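PixA inclusion body protein (Burkholderia cenocepacia, PDB 4LZK) is of unknown function but belongs to the PixA family of inclusion body proteins. Local coordinates at residues C[157-162]-C[177-182]; C[30-35]-C[173-178]. All blocks are in the same frame, centred on the assembly; numbering follows the deposited sequence.

Contact 1: residues C[157-162]-C[177-182]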
loop_
_atom_site.group_PDB
_atom_site.type_symbol
_atom_site.label_atom_id
_atom_site.label_comp_id
_atom_site.label_asym_id
_atom_site.label_seq_id
_atom_site.Cartn_x
_atom_site.Cartn_y
_atom_site.Cartn_z
ATOM N N TYR C 157 15.986 -6.989 -13.345
ATOM C CA TYR C 157 16.360 -5.862 -12.525
ATOM C C TYR C 157 17.270 -4.945 -13.354
ATOM O O TYR C 157 18.207 -5.416 -13.923
ATOM C CB TYR C 157 17.024 -6.282 -11.204
ATOM C CG TYR C 157 16.277 -7.358 -10.402
ATOM C CD1 TYR C 157 14.924 -7.678 -10.654
ATOM C CD2 TYR C 157 16.909 -8.069 -9.386
ATOM C CE1 TYR C 157 14.261 -8.728 -9.968
ATOM C CE2 TYR C 157 16.228 -9.083 -8.658
ATOM C CZ TYR C 157 14.928 -9.434 -8.963
ATOM O OH TYR C 157 14.252 -10.427 -8.215
ATOM N N LEU C 158 16.963 -3.644 -13.363
ATOM C CA LEU C 158 17.686 -2.593 -14.048
ATOM C C LEU C 158 18.389 -1.652 -13.096
ATOM O O LEU C 158 17.829 -1.318 -12.029
ATOM C CB LEU C 158 16.653 -1.785 -14.804
ATOM C CG LEU C 158 15.943 -2.761 -15.742
ATOM C CD1 LEU C 158 14.445 -2.888 -15.520
ATOM C CD2 LEU C 158 16.326 -2.461 -17.150
ATOM N N ALA C 159 19.651 -1.259 -13.411
ATOM C CA ALA C 159 20.305 -0.227 -12.714
ATOM C C ALA C 159 20.196 1.080 -13.457
ATOM O O ALA C 159 20.548 1.112 -14.643
ATOM C CB ALA C 159 21.768 -0.598 -12.528
ATOM N N THR C 160 19.777 2.144 -12.800
ATOM C CA THR C 160 19.697 3.475 -13.437
ATOM C C THR C 160 20.696 4.380 -12.698
ATOM O O THR C 160 20.582 4.553 -11.463
ATOM C CB THR C 160 18.307 4.040 -13.332
ATOM O OG1 THR C 160 17.358 3.163 -14.036
ATOM C CG2 THR C 160 18.274 5.440 -13.899
ATOM N N SER C 161 21.652 4.950 -13.420
ATOM C CA SER C 161 22.654 5.812 -12.860
ATOM C C SER C 161 22.331 7.288 -13.197
ATOM O O SER C 161 21.825 7.592 -14.269
ATOM C CB SER C 161 24.015 5.491 -13.434
ATOM O OG SER C 161 24.328 4.154 -13.155
ATOM N N PHE C 162 22.534 8.167 -12.232
ATOM C CA PHE C 162 22.201 9.559 -12.381
ATOM C C PHE C 162 23.230 10.439 -11.723
ATOM O O PHE C 162 23.936 10.060 -10.799
ATOM C CB PHE C 162 20.814 9.863 -11.819
ATOM C CG PHE C 162 20.701 9.789 -10.303
ATOM C CD1 PHE C 162 20.380 8.580 -9.653
ATOM C CD2 PHE C 162 20.792 10.929 -9.512
ATOM C CE1 PHE C 162 20.235 8.530 -8.307
ATOM C CE2 PHE C 162 20.657 10.842 -8.135
ATOM C CZ PHE C 162 20.363 9.663 -7.546
ATOM N N TYR C 177 27.826 10.880 -8.469
ATOM C CA TYR C 177 27.160 9.969 -9.375
ATOM C C TYR C 177 26.633 8.772 -8.597
ATOM O O TYR C 177 27.332 8.199 -7.782
ATOM C CB TYR C 177 28.023 9.502 -10.510
ATOM C CG TYR C 177 28.594 10.598 -11.358
ATOM C CD1 TYR C 177 27.850 11.140 -12.417
ATOM C CD2 TYR C 177 29.900 11.097 -11.112
ATOM C CE1 TYR C 177 28.353 12.168 -13.216
ATOM C CE2 TYR C 177 30.427 12.105 -11.908
ATOM C CZ TYR C 177 29.684 12.620 -12.964
ATOM O OH TYR C 177 30.215 13.577 -13.791
ATOM N N PHE C 178 25.383 8.408 -8.843
ATOM C CA PHE C 178 24.697 7.450 -8.041
ATOM C C PHE C 178 23.875 6.517 -8.925
ATOM O O PHE C 178 23.661 6.822 -10.065
ATOM C CB PHE C 178 23.684 8.148 -7.104
ATOM C CG PHE C 178 24.284 9.089 -6.129
ATOM C CD1 PHE C 178 24.704 8.671 -4.924
ATOM C CD2 PHE C 178 24.383 10.433 -6.428
ATOM C CE1 PHE C 178 25.235 9.564 -3.952
ATOM C CE2 PHE C 178 24.902 11.330 -5.500
ATOM C CZ PHE C 178 25.333 10.902 -4.249
ATOM N N PHE C 179 23.540 5.293 -8.413
ATOM C CA PHE C 179 22.606 4.450 -9.065
ATOM C C PHE C 179 21.707 3.696 -8.123
ATOM O O PHE C 179 22.082 3.427 -6.959
ATOM C CB PHE C 179 23.317 3.456 -9.970
ATOM C CG PHE C 179 23.898 2.266 -9.245
ATOM C CD1 PHE C 179 25.135 2.349 -8.671
ATOM C CD2 PHE C 179 23.241 1.026 -9.248
ATOM C CE1 PHE C 179 25.700 1.233 -8.009
ATOM C CE2 PHE C 179 23.793 -0.060 -8.570
ATOM C CZ PHE C 179 25.055 0.047 -7.980
ATOM N N TRP C 180 20.522 3.353 -8.611
ATOM C CA TRP C 180 19.606 2.518 -7.851
ATOM C C TRP C 180 19.128 1.378 -8.754
ATOM O O TRP C 180 19.280 1.432 -10.014
ATOM C CB TRP C 180 18.428 3.284 -7.364
ATOM C CG TRP C 180 17.299 3.522 -8.362
ATOM C CD1 TRP C 180 16.186 2.739 -8.508
ATOM C CD2 TRP C 180 17.150 4.585 -9.298
ATOM N NE1 TRP C 180 15.378 3.247 -9.427
ATOM C CE2 TRP C 180 15.940 4.349 -10.004
ATOM C CE3 TRP C 180 17.905 5.701 -9.632
ATOM C CZ2 TRP C 180 15.465 5.209 -11.011
ATOM C CZ3 TRP C 180 17.446 6.544 -10.628
ATOM C CH2 TRP C 180 16.243 6.299 -11.322
ATOM N N VAL C 181 18.583 0.339 -8.146
ATOM C CA VAL C 181 18.115 -0.783 -8.887
ATOM C C VAL C 181 16.644 -0.873 -8.708
ATOM O O VAL C 181 16.134 -0.705 -7.579
ATOM C CB VAL C 181 18.795 -2.052 -8.372
ATOM C CG1 VAL C 181 18.297 -3.297 -9.027
ATOM C CG2 VAL C 181 20.299 -1.926 -8.508
ATOM N N TRP C 182 15.934 -1.159 -9.794
ATOM C CA TRP C 182 14.517 -1.336 -9.775
ATOM C C TRP C 182 14.179 -2.611 -10.508
ATOM O O TRP C 182 15.047 -3.196 -11.154
ATOM C CB TRP C 182 13.827 -0.101 -10.350
ATOM C CG TRP C 182 14.230 0.398 -11.668
ATOM C CD1 TRP C 182 15.324 1.120 -11.982
ATOM C CD2 TRP C 182 13.455 0.292 -12.892
ATOM N NE1 TRP C 182 15.344 1.423 -13.339
ATOM C CE2 TRP C 182 14.202 0.961 -13.920
ATOM C CE3 TRP C 182 12.234 -0.305 -13.217
ATOM C CZ2 TRP C 182 13.786 1.018 -15.215
ATOM C CZ3 TRP C 182 11.799 -0.248 -14.508
ATOM C CH2 TRP C 182 12.580 0.414 -15.520
#

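Contact 2: residues C[30-35]-C[173-178]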
loop_
_atom_site.group_PDB
_atom_site.type_symbol
_atom_site.label_atom_id
_atom_site.label_comp_id
_atom_site.label_asym_id
_atom_site.label_seq_id
_atom_site.Cartn_x
_atom_site.Cartn_y
_atom_site.Cartn_z
ATOM N N TYR C 30 17.817 13.707 1.022
ATOM C CA TYR C 30 18.112 12.495 1.708
ATOM C C TYR C 30 19.454 11.901 1.261
ATOM O O TYR C 30 20.293 11.461 2.113
ATOM C CB TYR C 30 16.993 11.486 1.499
ATOM C CG TYR C 30 17.338 10.208 2.193
ATOM C CD1 TYR C 30 17.794 10.244 3.508
ATOM C CD2 TYR C 30 17.304 8.976 1.539
ATOM C CE1 TYR C 30 18.171 9.098 4.158
ATOM C CE2 TYR C 30 17.669 7.824 2.192
ATOM C CZ TYR C 30 18.097 7.890 3.509
ATOM O OH TYR C 30 18.473 6.763 4.211
ATOM N N ILE C 31 19.697 11.887 -0.055
ATOM C CA ILE C 31 20.949 11.383 -0.586
ATOM C C ILE C 31 22.149 12.157 -0.046
ATOM O O ILE C 31 23.168 11.602 0.359
ATOM C CB ILE C 31 21.017 11.551 -2.145
ATOM C CG1 ILE C 31 19.853 10.853 -2.843
ATOM C CG2 ILE C 31 22.285 10.985 -2.694
ATOM C CD1 ILE C 31 19.585 9.561 -2.295
ATOM N N LYS C 32 22.036 13.451 -0.084
ATOM C CA LYS C 32 23.147 14.307 0.306
ATOM C C LYS C 32 23.485 14.095 1.789
ATOM O O LYS C 32 24.669 14.097 2.152
ATOM C CB LYS C 32 22.803 15.802 0.032
ATOM C CG LYS C 32 23.002 16.191 -1.408
ATOM C CD LYS C 32 22.782 17.697 -1.700
ATOM C CE LYS C 32 21.525 18.203 -1.071
ATOM N NZ LYS C 32 21.150 19.620 -1.449
ATOM N N ARG C 33 22.469 13.908 2.625
ATOM C CA ARG C 33 22.691 13.590 4.047
ATOM C C ARG C 33 23.263 12.182 4.258
ATOM O O ARG C 33 24.103 11.955 5.112
ATOM C CB ARG C 33 21.387 13.687 4.869
ATOM C CG ARG C 33 20.867 15.102 5.077
ATOM C CD ARG C 33 19.716 15.117 6.072
ATOM N NE ARG C 33 18.596 14.347 5.559
ATOM C CZ ARG C 33 17.579 14.823 4.847
ATOM N NH1 ARG C 33 17.531 16.116 4.506
ATOM N NH2 ARG C 33 16.625 13.988 4.470
ATOM N N SER C 34 22.770 11.219 3.527
ATOM C CA SER C 34 23.213 9.840 3.788
ATOM C C SER C 34 24.476 9.426 3.003
ATOM O O SER C 34 25.085 8.423 3.359
ATOM C CB SER C 34 22.057 8.853 3.567
ATOM O OG SER C 34 21.665 8.926 2.215
ATOM N N HIS C 35 24.838 10.169 1.944
ATOM C CA HIS C 35 26.001 9.906 1.112
ATOM C C HIS C 35 26.845 11.108 0.907
ATOM O O HIS C 35 26.967 11.593 -0.224
ATOM C CB HIS C 35 25.582 9.342 -0.270
ATOM C CG HIS C 35 24.871 8.044 -0.155
ATOM N ND1 HIS C 35 23.513 7.968 0.041
ATOM C CD2 HIS C 35 25.334 6.781 -0.113
ATOM C CE1 HIS C 35 23.161 6.696 0.141
ATOM N NE2 HIS C 35 24.246 5.951 0.052
ATOM N N SER C 173 26.702 22.562 -9.490
ATOM C CA SER C 173 28.003 21.917 -9.198
ATOM C C SER C 173 27.752 20.408 -8.991
ATOM O O SER C 173 26.820 20.039 -8.325
ATOM C CB SER C 173 28.653 22.452 -7.897
ATOM O OG SER C 173 28.101 23.685 -7.461
ATOM N N LEU C 174 28.609 19.564 -9.495
ATOM C CA LEU C 174 28.481 18.120 -9.247
ATOM C C LEU C 174 28.615 17.724 -7.779
ATOM O O LEU C 174 29.632 18.005 -7.147
ATOM C CB LEU C 174 29.464 17.352 -10.075
ATOM C CG LEU C 174 29.415 15.825 -9.962
ATOM C CD1 LEU C 174 28.131 15.228 -10.568
ATOM C CD2 LEU C 174 30.668 15.235 -10.579
ATOM N N PHE C 175 27.586 17.077 -7.236
ATOM C CA PHE C 175 27.730 16.492 -5.935
ATOM C C PHE C 175 28.252 15.058 -6.039
ATOM O O PHE C 175 29.151 14.673 -5.284
ATOM C CB PHE C 175 26.411 16.515 -5.218
ATOM C CG PHE C 175 26.462 16.026 -3.790
ATOM C CD1 PHE C 175 26.891 16.880 -2.765
ATOM C CD2 PHE C 175 26.070 14.733 -3.448
ATOM C CE1 PHE C 175 26.899 16.453 -1.441
ATOM C CE2 PHE C 175 26.120 14.290 -2.124
ATOM C CZ PHE C 175 26.557 15.151 -1.127
ATOM N N GLY C 176 27.625 14.236 -6.896
ATOM C CA GLY C 176 28.081 12.876 -7.118
ATOM C C GLY C 176 27.311 12.072 -8.171
ATOM O O GLY C 176 26.311 12.552 -8.717
ATOM N N TYR C 177 27.826 10.880 -8.469
ATOM C CA TYR C 177 27.160 9.969 -9.375
ATOM C C TYR C 177 26.633 8.772 -8.597
ATOM O O TYR C 177 27.332 8.199 -7.782
ATOM C CB TYR C 177 28.023 9.502 -10.510
ATOM C CG TYR C 177 28.594 10.598 -11.358
ATOM C CD1 TYR C 177 27.850 11.140 -12.417
ATOM C CD2 TYR C 177 29.900 11.097 -11.112
ATOM C CE1 TYR C 177 28.353 12.168 -13.216
ATOM C CE2 TYR C 177 30.427 12.105 -11.908
ATOM C CZ TYR C 177 29.684 12.620 -12.964
ATOM O OH TYR C 177 30.215 13.577 -13.791
ATOM N N PHE C 178 25.383 8.408 -8.843
ATOM C CA PHE C 178 24.697 7.450 -8.041
ATOM C C PHE C 178 23.875 6.517 -8.925
ATOM O O PHE C 178 23.661 6.822 -10.065
ATOM C CB PHE C 178 23.684 8.148 -7.104
ATOM C CG PHE C 178 24.284 9.089 -6.129
ATOM C CD1 PHE C 178 24.704 8.671 -4.924
ATOM C CD2 PHE C 178 24.383 10.433 -6.428
ATOM C CE1 PHE C 178 25.235 9.564 -3.952
ATOM C CE2 PHE C 178 24.902 11.330 -5.500
ATOM C CZ PHE C 178 25.333 10.902 -4.249
#

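Contact 1: residues C[157-162]-C[177-182]
Thr160 OG1 receives the indole N-H of Trp182, with NE1 2.8 Å from OG1 and the hydroxyl oxygen only 8° out of the indole plane. This side-chain bond links two residues that are not partners in the ladder: Thr160 is paired with Trp180 and Leu158 with Trp182, and both pairs, like Phe162 with Phe178, are closed by two N-H...O=C bonds each. Three rings on this face of the hairpin each take an aliphatic carbon over one side. Leu158 lies across the indole of Trp182, its CD1 3.8 Å from the centroid of the six-membered ring and 10° off the normal. Trp180 has CG in the crowded position between backbone N and carbonyl carbon (chi1 81°), and its benzo ring takes CB of Thr160 over one face, at 3.7 Å from the centroid, while CD1 of Phe162 meets its edge 3.7 Å from CZ3. One face of Phe162 takes Phe178 CB. The rings of Phe162, Phe178 and Trp180 form an aromatic cluster, though Phe162 and Phe178 barely overlap. On the reverse, Ala159 and Phe179 meet Leu13 of the second subunit. This is a long antiparallel beta hairpin, strands 154-167 and 172-186, whose aromatic face packs on the sheet holding strands 19-26 and 53-57, consistent with a beta sandwich.

Contact 2: residues C[30-35]-C[173-178]
Lys32 meets Phe175 with the base of its chain: CB stands 4.0 Å from CZ, and CG sits over the centre of the ring, 3.7 Å from its centroid and 12° off the normal, a CH-pi contact. Farther out the chain bends at chi3 and leads away, and NZ forms a salt bridge with Asp95, while CG alone covers the ring face. Phe175 CG stands anti to its backbone N (chi1 -175°), which directs CG to the helix side of the strand. The edge of the Phe175 ring faces the carbonyl of His35, whose O lies 3.4 Å from CE2 near the ring plane. Next to it, Ile31 CG2 rests on one face of Phe178, offset toward the rim and 3.4 Å from CZ, and the two side chains run past one another in opposing senses. His35, the first residue beyond the helix, adds CB at the edge of Phe178, 3.7 Å from CE1; the rings form an offset edge-to-face pair, the edge of Phe178 turned to the face of the His35 imidazole with planes at 75°. Helix 28-34 thus lies against strand 172-186 through two phenyl rings, beside the classic beta bulge where Phe175 and Gly176 both face Leu164.

How the contacts relate
One strand serves two kinds of neighbour here: residues 172-186 pair with 154-167 in contact 1 and receive helix 28-34 in contact 2, the centres of the two contacts lying about 14 Å apart. Phe178 belongs to both, its CB serving the hairpin and its ring the helix, so the aromatic cluster of contact 1 runs on into the helix packing of contact 2. Contact 1 lies deeper, its centre about 10 Å from the centre of the chain against about 17 Å for contact 2, and is stitched by backbone bonds, while contact 2 rests on apolar and ring contacts.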